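Local coordinates for protein autotransporter adhesin (Vibrio vulnificus, PDB 4ERR) that forms the four-helix-bundle membrane localization domain of the DUF5 effector of a MARTX toxin and probably directs that effector to host-cell membranes, at residues 13-17 and 68-72. Sequence-based numbering, arbitrary orientation.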
# COMPACT_ATOMS: atom_id res chain seq x y z
N ARG B 13 -10.00 8.88 4.30
CA ARG B 13 -9.26 9.35 3.13
C ARG B 13 -8.45 8.21 2.50
O ARG B 13 -8.46 8.05 1.28
CB ARG B 13 -8.36 10.51 3.51
CG ARG B 13 -7.53 11.07 2.37
CD ARG B 13 -8.40 11.49 1.23
NE ARG B 13 -9.41 12.40 1.73
CZ ARG B 13 -9.22 13.70 1.95
NH1 ARG B 13 -8.04 14.27 1.72
NH2 ARG B 13 -10.24 14.42 2.42
N ALA B 14 -7.78 7.42 3.33
CA ALA B 14 -7.05 6.23 2.85
C ALA B 14 -7.99 5.32 2.05
O ALA B 14 -7.62 4.78 0.99
CB ALA B 14 -6.42 5.46 4.03
N LYS B 15 -9.21 5.13 2.56
CA LYS B 15 -10.18 4.26 1.89
C LYS B 15 -10.58 4.77 0.51
O LYS B 15 -10.70 3.98 -0.43
CB LYS B 15 -11.41 4.08 2.77
CG LYS B 15 -12.59 3.43 2.05
CD LYS B 15 -13.82 3.38 2.97
CE LYS B 15 -15.05 2.78 2.30
NZ LYS B 15 -16.27 2.80 3.19
N VAL B 16 -10.79 6.08 0.37
CA VAL B 16 -11.11 6.67 -0.94
C VAL B 16 -10.01 6.41 -1.96
O VAL B 16 -10.28 6.06 -3.11
CB VAL B 16 -11.33 8.19 -0.86
CG1 VAL B 16 -11.46 8.79 -2.28
CG2 VAL B 16 -12.57 8.49 -0.02
N PHE B 17 -8.77 6.61 -1.55
CA PHE B 17 -7.64 6.39 -2.45
C PHE B 17 -7.46 4.90 -2.74
O PHE B 17 -7.05 4.53 -3.85
CB PHE B 17 -6.37 6.95 -1.85
CG PHE B 17 -6.33 8.45 -1.75
CD1 PHE B 17 -6.89 9.26 -2.73
CD2 PHE B 17 -5.65 9.05 -0.69
CE1 PHE B 17 -6.82 10.63 -2.64
CE2 PHE B 17 -5.54 10.42 -0.62
CZ PHE B 17 -6.15 11.22 -1.59
N GLN B 68 -0.78 7.55 0.36
CA GLN B 68 -1.27 8.80 -0.21
C GLN B 68 -1.90 9.66 0.89
O GLN B 68 -1.65 10.87 0.93
CB GLN B 68 -2.28 8.56 -1.32
CG GLN B 68 -1.72 8.00 -2.60
CD GLN B 68 -2.81 7.72 -3.60
OE1 GLN B 68 -3.13 6.55 -3.90
NE2 GLN B 68 -3.41 8.76 -4.10
N ALA B 69 -2.69 9.05 1.77
CA ALA B 69 -3.35 9.79 2.87
C ALA B 69 -2.32 10.30 3.89
O ALA B 69 -2.41 11.43 4.39
CB ALA B 69 -4.42 8.92 3.56
N LEU B 70 -1.34 9.46 4.21
CA LEU B 70 -0.25 9.87 5.12
C LEU B 70 0.58 11.05 4.56
O LEU B 70 1.04 11.89 5.32
CB LEU B 70 0.66 8.69 5.43
CG LEU B 70 0.10 7.63 6.37
CD1 LEU B 70 1.06 6.45 6.46
CD2 LEU B 70 -0.18 8.22 7.74
N THR B 71 0.78 11.08 3.25
CA THR B 71 1.50 12.18 2.62
C THR B 71 0.71 13.48 2.82
O THR B 71 1.31 14.51 3.08
CB THR B 71 1.82 11.87 1.14
OG1 THR B 71 2.73 10.76 1.10
CG2 THR B 71 2.45 13.08 0.41
N GLN B 72 -0.62 13.40 2.71
CA GLN B 72 -1.45 14.58 2.97
C GLN B 72 -1.40 14.98 4.44
O GLN B 72 -1.32 16.17 4.77
CB GLN B 72 -2.89 14.35 2.48
CG GLN B 72 -2.95 14.20 0.96
CD GLN B 72 -4.36 14.05 0.42
OE1 GLN B 72 -5.20 13.39 1.01
NE2 GLN B 72 -4.62 14.71 -0.69
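Two helices of the membrane localization domain, 7-37 and 65-81, run obliquely antiparallel where 13-17 meets 68-72: the local axes come within 9.1 Å at 135°, and together the segments bury 283 Å². On 68-72, Q68, A69 and Q72 (positions i, i+1 and i+4) make one strip against R13, A14 and F17. Q68 comes first, the CB of its aliphatic stem 3.5 Å from F17 CD2; the same side chain also reaches I21, one turn further along helix 7-37. A69 is the point of closest backbone approach, its CA 5.1 Å from A14 CA. With a methyl on each side nothing bulky separates the two helices: A69 CB sits 3.7 Å from A14 N and 4.0 Å from A14 CB, and R13 CG, also 4.0 Å from A69 CB, flanks it. L70 and T71, out of reach of 13-17, pack on Y57 and I58 of the second subunit respectively, and L70 also touches L10 of its own chain, so this short helix is held between its own chain and the partner. Q72 completes the strip with the one hydrogen bond between the segments, R13 NH1 to Q72 OE1 at 3.1 Å and 153°; the same oxygen lies 3.4 Å from F17 CE2, at the ring edge. F17 thus spans the turn from Q68 to Q72, its edge turned to A69 and Q72. The arrangement is an oblique, small-residue helix crossing with F17 beside it, joining the first and last helices of the chain in a domain described as a four-helix bundle.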